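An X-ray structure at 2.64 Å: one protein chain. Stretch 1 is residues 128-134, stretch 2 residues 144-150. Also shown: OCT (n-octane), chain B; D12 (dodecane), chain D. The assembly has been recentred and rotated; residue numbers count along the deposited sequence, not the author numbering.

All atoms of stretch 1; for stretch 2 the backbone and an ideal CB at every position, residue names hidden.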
# COMPACT_ATOMS: atom_id res chain seq x y z
N ASN A 128 10.53 -18.06 2.10
CA ASN A 128 10.40 -16.96 3.05
C ASN A 128 9.05 -16.90 3.78
O ASN A 128 8.09 -17.57 3.41
CB ASN A 128 10.69 -15.63 2.37
CG ASN A 128 9.52 -15.14 1.57
OD1 ASN A 128 8.67 -14.45 2.10
ND2 ASN A 128 9.47 -15.47 0.29
N ALA A 129 9.01 -16.07 4.82
CA ALA A 129 7.82 -15.93 5.64
C ALA A 129 7.25 -14.51 5.58
O ALA A 129 6.87 -13.96 6.60
CB ALA A 129 8.15 -16.32 7.08
N ASN A 130 7.21 -13.94 4.37
CA ASN A 130 6.67 -12.58 4.16
C ASN A 130 5.16 -12.54 4.47
O ASN A 130 4.39 -13.45 4.12
CB ASN A 130 6.94 -12.09 2.73
CG ASN A 130 8.45 -11.84 2.43
OD1 ASN A 130 8.83 -11.54 1.29
ND2 ASN A 130 9.29 -11.97 3.45
N GLY A 131 4.73 -11.48 5.13
CA GLY A 131 3.35 -11.38 5.55
C GLY A 131 3.09 -12.06 6.88
O GLY A 131 2.07 -11.77 7.51
N ALA A 132 3.99 -12.94 7.33
CA ALA A 132 3.75 -13.71 8.55
C ALA A 132 3.80 -12.80 9.75
O ALA A 132 4.80 -12.13 9.95
CB ALA A 132 4.75 -14.84 8.72
N TYR A 133 2.73 -12.77 10.53
CA TYR A 133 2.73 -12.05 11.81
C TYR A 133 1.86 -12.75 12.84
O TYR A 133 1.02 -13.60 12.51
CB TYR A 133 2.21 -10.62 11.62
CG TYR A 133 0.75 -10.56 11.25
CD1 TYR A 133 -0.25 -10.55 12.22
CD2 TYR A 133 0.36 -10.55 9.91
CE1 TYR A 133 -1.60 -10.52 11.87
CE2 TYR A 133 -0.98 -10.51 9.55
CZ TYR A 133 -1.96 -10.50 10.53
OH TYR A 133 -3.28 -10.47 10.15
N GLY A 134 2.07 -12.37 14.09
CA GLY A 134 1.10 -12.58 15.15
C GLY A 134 0.84 -11.24 15.83
O GLY A 134 1.75 -10.42 15.96
N UNK A 144 1.87 -5.92 17.13
CA UNK A 144 2.16 -6.93 16.13
C UNK A 144 3.65 -7.23 15.97
O UNK A 144 4.48 -6.33 16.07
CB UNK A 144 1.58 -6.49 14.78
N UNK A 145 4.00 -8.49 15.73
CA UNK A 145 5.36 -8.84 15.33
C UNK A 145 5.31 -9.73 14.10
O UNK A 145 4.48 -10.63 14.02
CB UNK A 145 6.11 -9.54 16.47
N UNK A 146 6.23 -9.47 13.17
CA UNK A 146 6.31 -10.24 11.93
C UNK A 146 6.87 -9.45 10.77
O UNK A 146 7.61 -8.47 10.95
CB UNK A 146 4.92 -10.77 11.55
N UNK A 147 6.52 -9.88 9.56
CA UNK A 147 6.89 -9.16 8.35
C UNK A 147 5.62 -8.66 7.73
O UNK A 147 5.11 -9.26 6.77
CB UNK A 147 7.68 -10.03 7.37
N UNK A 148 5.09 -7.56 8.28
CA UNK A 148 3.81 -7.01 7.82
C UNK A 148 4.03 -5.84 6.86
O UNK A 148 4.68 -4.86 7.22
CB UNK A 148 2.96 -6.56 9.01
N UNK A 149 3.46 -5.93 5.64
CA UNK A 149 3.50 -4.78 4.74
C UNK A 149 2.59 -3.65 5.21
O UNK A 149 1.55 -3.91 5.87
CB UNK A 149 3.10 -5.21 3.33
N UNK A 150 2.98 -2.43 4.86
CA UNK A 150 2.19 -1.24 5.17
C UNK A 150 1.81 -0.49 3.90
O UNK A 150 2.30 -0.81 2.79
CB UNK A 150 2.96 -0.32 6.11
C1 OCT B . 4.26 -15.67 13.88
C2 OCT B . 5.62 -14.99 13.85
C3 OCT B . 6.14 -14.83 12.42
C4 OCT B . 7.52 -14.16 12.40
C5 OCT B . 8.21 -14.31 11.04
C6 OCT B . 9.46 -13.42 10.94
C7 OCT B . 10.76 -14.19 10.66
C8 OCT B . 11.66 -13.49 9.65
C1 D12 D . -6.10 -18.80 21.26
C2 D12 D . -5.11 -17.69 21.61
C3 D12 D . -3.93 -17.62 20.62
C4 D12 D . -3.11 -16.34 20.82
C5 D12 D . -1.73 -16.38 20.14
C6 D12 D . -1.13 -14.98 19.95
C7 D12 D . 0.37 -14.93 20.24
C8 D12 D . 1.15 -14.00 19.30
C9 D12 D . 1.32 -12.58 19.85
C10 D12 D . 2.55 -11.86 19.32
C11 D12 D . 2.38 -10.34 19.38
C12 D12 D . 3.68 -9.60 19.66

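Position 144 lies in a strand paired antiparallel to stretch 1. Its CA-to-CB bond points sideways. The ideal CB is 4.1 Å from Gly134 O and 5.1 Å from Tyr133 CD1. A small polar or small apolar side chain would fit beside the tyrosine, and other kinds are not excluded. The residue is Ser144, with chi1 in the t well. Its OG lies 3.9 Å from Tyr133 CB, obliquely placed to the ring, which is a contact and not a hydrogen bond. The backbone adds a CA-H...O contact, Ser144 CA to Gly134 O at 3.5 Å.

Position 145 forms the hydrogen-bonded pair of the ladder with Gly134. Its backbone N donates to Gly134 O at 3.0 Å, and Gly134 N donates to its backbone O at 3.0 Å. These bonds use main-chain atoms, so they do not select a side chain. The CB points to the face on which a CB of Gly134 would lie. The dodecane is close on that side, with D12 C12 4.0 Å from the ideal CB of 145, and the n-octane is farther off. An apolar residue, aliphatic or aromatic, would suit these alkanes. The residue is Phe145, with chi1 t. Its ring meets OCT C4 obliquely.

Position 146 is the most restrictive. It pairs with Tyr133 without hydrogen bonds, and the two CA atoms are only 4.0 Å apart. The ideal CB would fall 2.1 Å from Ala132 O and 2.6 Å from Tyr133 CA, both clashes. Phi/psi of 151/-156 would also jam a CB against the preceding carbonyl O. Only glycine suits. Gly146 is found here. Its CA makes a CA-H...O contact with Ala132 O at 3.1 Å, and the chain turns a corner at this residue.

Position 147 faces the type II turn from Ala129 to Ala132. Its backbone N donates to Ala132 O at 2.9 Å. Its backbone O accepts a weak hydrogen bond from Gly131 N at 2.8 Å. The CB points sideways, 4.1 Å from Ala129 O and 4.2 Å from Asn130 CA. The amide ND2 of Asn130 offers a donor nearby, so a side chain long enough to bring an acceptor there would suit: glutamine or glutamate, for example. The residue is Gln147, in an extended m, t conformation. Its end comes nearer to the turn, and Asn130 ND2 donates to Gln147 OE1 at 2.6 Å. Gln147 NE2 approaches OCT C8 at 3.5 Å and is hydrogen-bonded elsewhere in the structure.

Position 148 has a sideways CB, 4.8 Å from Tyr133 CD2. A medium-sized apolar side chain would pack there: valine, isoleucine or leucine. The residue is Val148, chi1 t. Its CG2 touches Tyr133 CB at 3.4 Å.

Position 149 has no stretch 1 atom within 5.5 Å of its ideal CB. Phi of -71° permits proline, but many residues would do. Pro149 is present, and its CD lies 4.3 Å from Gly131 CA.

Position 150 is out of reach, so stretch 1 sets no preference. The residue is Gln150, whose amide is hydrogen-bonded elsewhere in the structure.

Stretch 2, residues 144-150: SFGQVPQ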
# COMPACT_ATOMS: atom_id res chain seq x y z
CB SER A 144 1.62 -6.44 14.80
OG SER A 144 1.84 -7.42 13.82
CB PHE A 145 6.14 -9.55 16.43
CG PHE A 145 7.56 -9.86 16.03
CD1 PHE A 145 8.55 -8.89 16.11
CD2 PHE A 145 7.91 -11.11 15.53
CE1 PHE A 145 9.85 -9.17 15.72
CE2 PHE A 145 9.20 -11.39 15.14
CZ PHE A 145 10.18 -10.42 15.23
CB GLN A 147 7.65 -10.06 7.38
CG GLN A 147 9.05 -10.38 7.86
CD GLN A 147 9.86 -11.24 6.90
OE1 GLN A 147 9.31 -11.95 6.06
NE2 GLN A 147 11.17 -11.19 7.05
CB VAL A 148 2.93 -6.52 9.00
CG1 VAL A 148 1.64 -5.89 8.47
CG2 VAL A 148 2.64 -7.66 9.94
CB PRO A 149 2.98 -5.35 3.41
CG PRO A 149 2.14 -6.51 3.80
CD PRO A 149 2.82 -7.10 5.00
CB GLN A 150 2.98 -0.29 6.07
CG GLN A 150 3.24 -0.79 7.48
CD GLN A 150 4.51 -0.21 8.06
OE1 GLN A 150 5.62 -0.44 7.55
NE2 GLN A 150 4.37 0.53 9.16
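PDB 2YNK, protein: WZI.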